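PDB 2X7X: sensor protein from Bacteroides thetaiotaomicron, which binds fructose through this periplasmic domain and, as a hybrid two-component sensor histidine kinase, probably passes the signal on to transcription by phosphorelay. Local coordinates for residues A[168-180]-A[192-206]. Sequence-based numbering, arbitrary orientation.
Sequences AAWERGPAEIEMD and VYAHNDRIAPGAYQA. With FRU (beta-D-fructofuranose), chain E.
R198 and E171 both carry CG anti to their own carbonyl carbon (chi1 -70° and -63°); a further bend at chi3 in R198 and at chi2 in E171 runs the two side chains alongside each other, the guanidinium and carboxylate planes only modestly inclined. The grip is side-on and two-pronged: R198 NE meets E171 OE2 at 3.0 Å, on the syn side but tilted well out of the carboxylate plane, while NH2 reaches E171 OE1 from above that plane. The same R198 NH2 donates an almost straight bond to fructose O2 (2.7 Å), at the end of an arm that the carboxylate is well placed to steady. N196 ND2 bonds to W170 O at 3.0 Å. N196 ND2 also donates to fructose O3 (2.8 Å), and N196 OD1 accepts from I199 N at 2.7 Å, an Asx motif leading into helix 199-206. The W170 ring presents one face to fructose C6, 3.8 Å from its CH2, with H195 O at the ring edge; R95 and R146 also border this indole.

Both segments belong to the periplasmic-binding-protein lobe built on the sheet containing strand 191-194, and their loops meet the sugar in the cleft between the two lobes. Behind the loops, helices 172-180 and 199-206 pack at 34°, axes 7.3 Å apart, with G202 letting the backbones close in beside R172 and E176. A175 CB sits on I199 CG2; further along, M179 CB and CG lie against A203 and A206, and the bend at chi2 turns M179 CE onto V192 CG2 (3.8 Å). On the outer side, P201 CB lies over one face of the R172 guanidinium, whose NH1 bridges to E176 OE2 and bonds weakly to Q205 OE1.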
ATOM      1  N   ALA A 168      18.243  23.334  -7.740  1.00 24.22           N
ATOM      2  CA  ALA A 168      16.954  23.525  -8.414  1.00 23.45           C
ATOM      3  C   ALA A 168      15.867  23.990  -7.447  1.00 23.36           C
ATOM      4  O   ALA A 168      14.671  24.037  -7.788  1.00 23.19           O
ATOM      5  CB  ALA A 168      16.535  22.249  -9.097  1.00 23.23           C
ATOM      6  N   ALA A 169      16.288  24.319  -6.229  1.00 23.21           N
ATOM      7  CA  ALA A 169      15.398  24.905  -5.220  1.00 22.67           C
ATOM      8  C   ALA A 169      14.094  24.110  -5.024  1.00 22.38           C
ATOM      9  O   ALA A 169      13.038  24.688  -4.808  1.00 22.32           O
ATOM     10  CB  ALA A 169      15.110  26.377  -5.565  1.00 22.32           C
ATOM     11  N   TRP A 170      14.186  22.785  -5.090  1.00 22.18           N
ATOM     12  CA  TRP A 170      13.044  21.889  -4.851  1.00 22.28           C
ATOM     13  C   TRP A 170      11.964  21.928  -5.929  1.00 22.09           C
ATOM     14  O   TRP A 170      10.928  21.299  -5.784  1.00 22.72           O
ATOM     15  CB  TRP A 170      12.403  22.144  -3.479  1.00 21.87           C
ATOM     16  CG  TRP A 170      13.346  21.931  -2.331  1.00 22.54           C
ATOM     17  CD1 TRP A 170      13.790  22.878  -1.456  1.00 22.59           C
ATOM     18  CD2 TRP A 170      13.960  20.691  -1.929  1.00 21.53           C
ATOM     19  NE1 TRP A 170      14.635  22.314  -0.533  1.00 22.28           N
ATOM     20  CE2 TRP A 170      14.766  20.974  -0.802  1.00 21.87           C
ATOM     21  CE3 TRP A 170      13.911  19.376  -2.415  1.00 20.10           C
ATOM     22  CZ2 TRP A 170      15.528  19.984  -0.145  1.00 20.41           C
ATOM     23  CZ3 TRP A 170      14.665  18.388  -1.759  1.00 20.33           C
ATOM     24  CH2 TRP A 170      15.460  18.705  -0.631  1.00 19.39           C
ATOM     25  N   GLU A 171      12.193  22.644  -7.014  1.00 22.10           N
ATOM     26  CA  GLU A 171      11.092  22.927  -7.909  1.00 21.94           C
ATOM     27  C   GLU A 171      11.342  22.518  -9.338  1.00 22.03           C
ATOM     28  O   GLU A 171      12.487  22.415  -9.760  1.00 21.84           O
ATOM     29  CB  GLU A 171      10.680  24.397  -7.818  1.00 22.15           C
ATOM     30  CG  GLU A 171      10.146  24.872  -6.458  1.00 21.44           C
ATOM     31  CD  GLU A 171       9.146  23.941  -5.808  1.00 23.38           C
ATOM     32  OE1 GLU A 171       9.234  23.773  -4.574  1.00 24.75           O
ATOM     33  OE2 GLU A 171       8.255  23.385  -6.495  1.00 25.02           O
ATOM     34  N   ARG A 172      10.252  22.282 -10.066  1.00 22.74           N
ATOM     35  CA  ARG A 172      10.280  21.815 -11.463  1.00 23.86           C
ATOM     36  C   ARG A 172      10.804  22.866 -12.451  1.00 24.02           C
ATOM     37  O   ARG A 172      11.528  22.545 -13.377  1.00 23.89           O
ATOM     38  CB  ARG A 172       8.887  21.273 -11.845  1.00 24.30           C
ATOM     39  CG  ARG A 172       8.187  21.925 -13.011  1.00 26.70           C
ATOM     40  CD  ARG A 172       8.182  21.059 -14.247  1.00 29.98           C
ATOM     41  NE  ARG A 172       7.125  20.060 -14.163  1.00 33.30           N
ATOM     42  CZ  ARG A 172       6.668  19.348 -15.195  1.00 34.13           C
ATOM     43  NH1 ARG A 172       7.163  19.524 -16.424  1.00 31.38           N
ATOM     44  NH2 ARG A 172       5.705  18.455 -14.987  1.00 34.31           N
ATOM     45  N   GLY A 173      10.446  24.125 -12.216  1.00 24.97           N
ATOM     46  CA  GLY A 173      10.901  25.242 -13.024  1.00 25.13           C
ATOM     47  C   GLY A 173      12.401  25.310 -13.205  1.00 25.33           C
ATOM     48  O   GLY A 173      12.877  25.139 -14.314  1.00 25.95           O
ATOM     49  N   PRO A 174      13.158  25.573 -12.122  1.00 25.49           N
ATOM     50  CA  PRO A 174      14.628  25.612 -12.223  1.00 25.76           C
ATOM     51  C   PRO A 174      15.244  24.294 -12.705  1.00 26.18           C
ATOM     52  O   PRO A 174      16.260  24.298 -13.413  1.00 26.57           O
ATOM     53  CB  PRO A 174      15.065  25.925 -10.786  1.00 25.62           C
ATOM     54  CG  PRO A 174      13.902  26.651 -10.193  1.00 24.40           C
ATOM     55  CD  PRO A 174      12.699  25.973 -10.778  1.00 25.37           C
ATOM     56  N   ALA A 175      14.619  23.177 -12.346  1.00 26.54           N
ATOM     57  CA  ALA A 175      15.046  21.866 -12.836  1.00 26.80           C
ATOM     58  C   ALA A 175      15.122  21.825 -14.363  1.00 26.91           C
ATOM     59  O   ALA A 175      16.124  21.378 -14.929  1.00 26.59           O
ATOM     60  CB  ALA A 175      14.121  20.753 -12.297  1.00 26.58           C
ATOM     61  N   GLU A 176      14.078  22.317 -15.025  1.00 27.53           N
ATOM     62  CA  GLU A 176      14.026  22.291 -16.495  1.00 28.37           C
ATOM     63  C   GLU A 176      15.130  23.102 -17.158  1.00 28.36           C
ATOM     64  O   GLU A 176      15.813  22.608 -18.059  1.00 28.37           O
ATOM     65  CB  GLU A 176      12.678  22.766 -16.988  1.00 28.83           C
ATOM     66  CG  GLU A 176      11.562  21.801 -16.712  1.00 31.03           C
ATOM     67  CD  GLU A 176      10.335  22.133 -17.503  1.00 35.10           C
ATOM     68  OE1 GLU A 176      10.182  23.314 -17.884  1.00 37.36           O
ATOM     69  OE2 GLU A 176       9.523  21.219 -17.757  1.00 38.19           O
ATOM     70  N   ILE A 177      15.320  24.338 -16.694  1.00 28.30           N
ATOM     71  CA  ILE A 177      16.386  25.179 -17.215  1.00 28.07           C
ATOM     72  C   ILE A 177      17.727  24.514 -16.984  1.00 27.92           C
ATOM     73  O   ILE A 177      18.499  24.338 -17.911  1.00 27.82           O
ATOM     74  CB  ILE A 177      16.370  26.580 -16.577  1.00 28.37           C
ATOM     75  CG1 ILE A 177      15.022  27.262 -16.842  1.00 29.00           C
ATOM     76  CG2 ILE A 177      17.556  27.431 -17.064  1.00 27.71           C
ATOM     77  CD1 ILE A 177      14.687  27.380 -18.307  1.00 30.94           C
ATOM     78  N   GLU A 178      17.996  24.123 -15.747  1.00 28.04           N
ATOM     79  CA  GLU A 178      19.303  23.534 -15.428  1.00 27.77           C
ATOM     80  C   GLU A 178      19.577  22.261 -16.238  1.00 27.80           C
ATOM     81  O   GLU A 178      20.685  22.089 -16.759  1.00 27.93           O
ATOM     82  CB  GLU A 178      19.441  23.304 -13.929  1.00 27.37           C
ATOM     83  CG  GLU A 178      19.563  24.589 -13.156  1.00 26.91           C
ATOM     84  CD  GLU A 178      19.100  24.450 -11.727  1.00 29.13           C
ATOM     85  OE1 GLU A 178      18.733  23.323 -11.324  1.00 29.97           O
ATOM     86  OE2 GLU A 178      19.093  25.470 -10.997  1.00 28.22           O
ATOM     87  N   MET A 179      18.565  21.397 -16.378  1.00 27.52           N
ATOM     88  CA  MET A 179      18.711  20.183 -17.189  1.00 27.33           C
ATOM     89  C   MET A 179      19.000  20.510 -18.664  1.00 27.79           C
ATOM     90  O   MET A 179      19.759  19.785 -19.322  1.00 27.65           O
ATOM     91  CB  MET A 179      17.486  19.277 -17.059  1.00 26.73           C
ATOM     92  CG  MET A 179      17.653  17.899 -17.662  1.00 26.11           C
ATOM     93  SD  MET A 179      18.947  16.888 -16.876  1.00 26.87           S
ATOM     94  CE  MET A 179      19.260  15.691 -18.172  1.00 25.74           C
ATOM     95  N   ASP A 180      18.394  21.590 -19.172  1.00 28.40           N
ATOM     96  CA  ASP A 180      18.652  22.075 -20.522  1.00 28.89           C
ATOM     97  C   ASP A 180      20.115  22.354 -20.675  1.00 29.09           C
ATOM     98  O   ASP A 180      20.740  21.911 -21.628  1.00 29.31           O
ATOM     99  CB  ASP A 180      17.920  23.377 -20.780  1.00 29.45           C
ATOM    100  CG  ASP A 180      16.595  23.183 -21.453  1.00 31.07           C
ATOM    101  OD1 ASP A 180      16.149  22.035 -21.635  1.00 34.93           O
ATOM    102  OD2 ASP A 180      15.983  24.201 -21.803  1.00 33.05           O
ATOM    103  N   VAL A 192      19.777  10.743 -14.067  1.00 19.32           N
ATOM    104  CA  VAL A 192      19.435  11.986 -13.388  1.00 18.20           C
ATOM    105  C   VAL A 192      19.043  11.642 -11.963  1.00 18.16           C
ATOM    106  O   VAL A 192      18.169  10.804 -11.738  1.00 18.51           O
ATOM    107  CB  VAL A 192      18.268  12.728 -14.128  1.00 17.82           C
ATOM    108  CG1 VAL A 192      17.929  14.055 -13.462  1.00 14.97           C
ATOM    109  CG2 VAL A 192      18.655  12.945 -15.579  1.00 17.01           C
ATOM    110  N   TYR A 193      19.712  12.273 -11.010  1.00 18.17           N
ATOM    111  CA  TYR A 193      19.332  12.191  -9.606  1.00 18.10           C
ATOM    112  C   TYR A 193      18.676  13.501  -9.255  1.00 18.67           C
ATOM    113  O   TYR A 193      19.343  14.536  -9.228  1.00 18.53           O
ATOM    114  CB  TYR A 193      20.567  11.989  -8.736  1.00 17.65           C
ATOM    115  CG  TYR A 193      20.351  12.049  -7.229  1.00 17.25           C
ATOM    116  CD1 TYR A 193      19.081  11.839  -6.647  1.00 16.07           C
ATOM    117  CD2 TYR A 193      21.439  12.272  -6.380  1.00 15.22           C
ATOM    118  CE1 TYR A 193      18.909  11.878  -5.262  1.00 14.99           C
ATOM    119  CE2 TYR A 193      21.283  12.313  -5.004  1.00 14.41           C
ATOM    120  CZ  TYR A 193      20.034  12.116  -4.445  1.00 15.86           C
ATOM    121  OH  TYR A 193      19.929  12.161  -3.072  1.00 15.19           O
ATOM    122  N   ALA A 194      17.372  13.454  -8.992  1.00 18.92           N
ATOM    123  CA  ALA A 194      16.605  14.638  -8.632  1.00 19.09           C
ATOM    124  C   ALA A 194      16.225  14.534  -7.166  1.00 19.64           C
ATOM    125  O   ALA A 194      15.762  13.481  -6.721  1.00 19.82           O
ATOM    126  CB  ALA A 194      15.364  14.721  -9.500  1.00 19.17           C
ATOM    127  N   HIS A 195      16.415  15.614  -6.413  1.00 20.22           N
ATOM    128  CA  HIS A 195      16.182  15.591  -4.957  1.00 20.79           C
ATOM    129  C   HIS A 195      14.712  15.490  -4.566  1.00 21.06           C
ATOM    130  O   HIS A 195      14.400  15.119  -3.440  1.00 21.39           O
ATOM    131  CB  HIS A 195      16.855  16.782  -4.253  1.00 20.85           C
ATOM    132  CG  HIS A 195      18.341  16.631  -4.072  1.00 21.41           C
ATOM    133  ND1 HIS A 195      19.051  17.346  -3.124  1.00 21.18           N
ATOM    134  CD2 HIS A 195      19.244  15.844  -4.706  1.00 19.59           C
ATOM    135  CE1 HIS A 195      20.327  17.008  -3.188  1.00 21.33           C
ATOM    136  NE2 HIS A 195      20.470  16.106  -4.146  1.00 21.90           N
ATOM    137  N   ASN A 196      13.801  15.821  -5.476  1.00 21.23           N
ATOM    138  CA  ASN A 196      12.405  15.463  -5.247  1.00 21.60           C
ATOM    139  C   ASN A 196      11.634  15.139  -6.513  1.00 21.73           C
ATOM    140  O   ASN A 196      12.156  15.281  -7.621  1.00 21.80           O
ATOM    141  CB  ASN A 196      11.668  16.485  -4.366  1.00 21.17           C
ATOM    142  CG  ASN A 196      11.313  17.782  -5.099  1.00 22.92           C
ATOM    143  OD1 ASN A 196      11.627  17.993  -6.287  1.00 22.20           O
ATOM    144  ND2 ASN A 196      10.637  18.664  -4.375  1.00 22.57           N
ATOM    145  N   ASP A 197      10.384  14.721  -6.327  1.00 22.31           N
ATOM    146  CA  ASP A 197       9.499  14.299  -7.414  1.00 22.07           C
ATOM    147  C   ASP A 197       8.867  15.478  -8.121  1.00 22.36           C
ATOM    148  O   ASP A 197       7.959  15.282  -8.925  1.00 23.21           O
ATOM    149  CB  ASP A 197       8.378  13.405  -6.879  1.00 21.91           C
ATOM    150  CG  ASP A 197       8.885  12.095  -6.311  1.00 21.88           C
ATOM    151  OD1 ASP A 197      10.004  11.654  -6.655  1.00 22.71           O
ATOM    152  OD2 ASP A 197       8.151  11.488  -5.514  1.00 22.91           O
ATOM    153  N   ARG A 198       9.299  16.698  -7.799  1.00 22.19           N
ATOM    154  CA  ARG A 198       8.896  17.878  -8.563  1.00 21.71           C
ATOM    155  C   ARG A 198      10.059  18.301  -9.481  1.00 22.03           C
ATOM    156  O   ARG A 198       9.856  18.654 -10.646  1.00 21.95           O
ATOM    157  CB  ARG A 198       8.474  19.018  -7.645  1.00 21.50           C
ATOM    158  CG  ARG A 198       7.144  18.776  -6.902  1.00 21.90           C
ATOM    159  CD  ARG A 198       6.612  20.053  -6.181  1.00 20.95           C
ATOM    160  NE  ARG A 198       7.611  20.724  -5.319  1.00 19.17           N
ATOM    161  CZ  ARG A 198       8.000  20.285  -4.120  1.00 17.09           C
ATOM    162  NH1 ARG A 198       7.512  19.155  -3.605  1.00 12.29           N
ATOM    163  NH2 ARG A 198       8.906  20.974  -3.443  1.00 16.04           N
ATOM    164  N   ILE A 199      11.283  18.239  -8.959  1.00 21.33           N
ATOM    165  CA  ILE A 199      12.464  18.376  -9.793  1.00 20.61           C
ATOM    166  C   ILE A 199      12.436  17.342 -10.939  1.00 20.75           C
ATOM    167  O   ILE A 199      12.671  17.681 -12.108  1.00 20.75           O
ATOM    168  CB  ILE A 199      13.753  18.270  -8.941  1.00 19.93           C
ATOM    169  CG1 ILE A 199      13.897  19.519  -8.061  1.00 20.73           C
ATOM    170  CG2 ILE A 199      14.970  18.135  -9.800  1.00 19.12           C
ATOM    171  CD1 ILE A 199      14.753  19.345  -6.819  1.00 18.27           C
ATOM    172  N   ALA A 200      12.104  16.102 -10.604  1.00 20.78           N
ATOM    173  CA  ALA A 200      12.226  14.982 -11.548  1.00 21.10           C
ATOM    174  C   ALA A 200      11.480  15.138 -12.885  1.00 21.22           C
ATOM    175  O   ALA A 200      12.099  15.019 -13.942  1.00 21.25           O
ATOM    176  CB  ALA A 200      11.889  13.660 -10.868  1.00 20.97           C
ATOM    177  N   PRO A 201      10.162  15.416 -12.853  1.00 21.52           N
ATOM    178  CA  PRO A 201       9.468  15.583 -14.152  1.00 21.90           C
ATOM    179  C   PRO A 201       9.990  16.760 -14.999  1.00 22.35           C
ATOM    180  O   PRO A 201       9.829  16.766 -16.228  1.00 22.68           O
ATOM    181  CB  PRO A 201       8.000  15.809 -13.767  1.00 21.91           C
ATOM    182  CG  PRO A 201       8.003  16.095 -12.286  1.00 21.91           C
ATOM    183  CD  PRO A 201       9.248  15.523 -11.702  1.00 21.41           C
ATOM    184  N   GLY A 202      10.623  17.731 -14.350  1.00 22.15           N
ATOM    185  CA  GLY A 202      11.141  18.887 -15.043  1.00 22.15           C
ATOM    186  C   GLY A 202      12.352  18.507 -15.857  1.00 22.46           C
ATOM    187  O   GLY A 202      12.494  18.919 -17.010  1.00 22.57           O
ATOM    188  N   ALA A 203      13.229  17.719 -15.246  1.00 22.27           N
ATOM    189  CA  ALA A 203      14.422  17.251 -15.914  1.00 22.29           C
ATOM    190  C   ALA A 203      14.026  16.324 -17.062  1.00 22.55           C
ATOM    191  O   ALA A 203      14.640  16.352 -18.134  1.00 22.17           O
ATOM    192  CB  ALA A 203      15.312  16.517 -14.934  1.00 21.88           C
ATOM    193  N   TYR A 204      12.998  15.514 -16.817  1.00 22.81           N
ATOM    194  CA  TYR A 204      12.536  14.535 -17.772  1.00 23.61           C
ATOM    195  C   TYR A 204      11.987  15.238 -19.000  1.00 24.10           C
ATOM    196  O   TYR A 204      12.288  14.850 -20.140  1.00 24.02           O
ATOM    197  CB  TYR A 204      11.464  13.644 -17.157  1.00 23.58           C
ATOM    198  CG  TYR A 204      10.875  12.658 -18.140  1.00 24.45           C
ATOM    199  CD1 TYR A 204      11.416  11.367 -18.280  1.00 24.76           C
ATOM    200  CD2 TYR A 204       9.768  13.002 -18.931  1.00 23.97           C
ATOM    201  CE1 TYR A 204      10.872  10.448 -19.175  1.00 24.60           C
ATOM    202  CE2 TYR A 204       9.225  12.097 -19.833  1.00 23.79           C
ATOM    203  CZ  TYR A 204       9.781  10.825 -19.954  1.00 26.31           C
ATOM    204  OH  TYR A 204       9.243   9.929 -20.867  1.00 29.30           O
ATOM    205  N   GLN A 205      11.196  16.281 -18.762  1.00 24.34           N
ATOM    206  CA  GLN A 205      10.635  17.049 -19.852  1.00 24.72           C
ATOM    207  C   GLN A 205      11.730  17.782 -20.644  1.00 24.41           C
ATOM    208  O   GLN A 205      11.621  17.953 -21.868  1.00 24.54           O
ATOM    209  CB  GLN A 205       9.552  17.991 -19.352  1.00 24.88           C
ATOM    210  CG  GLN A 205       8.999  18.862 -20.432  1.00 27.94           C
ATOM    211  CD  GLN A 205       7.505  18.960 -20.384  1.00 33.36           C
ATOM    212  OE1 GLN A 205       6.934  19.619 -19.499  1.00 36.41           O
ATOM    213  NE2 GLN A 205       6.847  18.324 -21.348  1.00 32.92           N
ATOM    214  N   ALA A 206      12.802  18.176 -19.972  1.00 23.68           N
ATOM    215  CA  ALA A 206      13.921  18.724 -20.701  1.00 23.63           C
ATOM    216  C   ALA A 206      14.512  17.660 -21.638  1.00 23.96           C
ATOM    217  O   ALA A 206      14.882  17.969 -22.773  1.00 23.76           O
ATOM    218  CB  ALA A 206      14.962  19.266 -19.755  1.00 23.30           C
TER
HETATM  219  C1  FRU E1335       8.262  19.475   0.387  1.00 24.07           C
HETATM  220  C2  FRU E1335       9.668  19.174  -0.100  1.00 22.70           C
HETATM  221  C3  FRU E1335       9.815  17.732  -0.578  1.00 21.51           C
HETATM  222  C4  FRU E1335      11.202  17.371  -0.082  1.00 21.98           C
HETATM  223  C5  FRU E1335      11.218  18.070   1.270  1.00 22.73           C
HETATM  224  C6  FRU E1335      12.606  18.378   1.828  1.00 23.46           C
HETATM  225  O1  FRU E1335       8.079  20.885   0.480  1.00 24.20           O
HETATM  226  O2  FRU E1335      10.009  20.122  -1.117  1.00 22.07           O
HETATM  227  O3  FRU E1335       9.647  17.592  -1.997  1.00 19.62           O
HETATM  228  O4  FRU E1335      11.411  15.957   0.006  1.00 21.48           O
HETATM  229  O5  FRU E1335      10.562  19.311   0.998  1.00 23.02           O
HETATM  230  O6  FRU E1335      12.480  18.920   3.158  1.00 24.64           O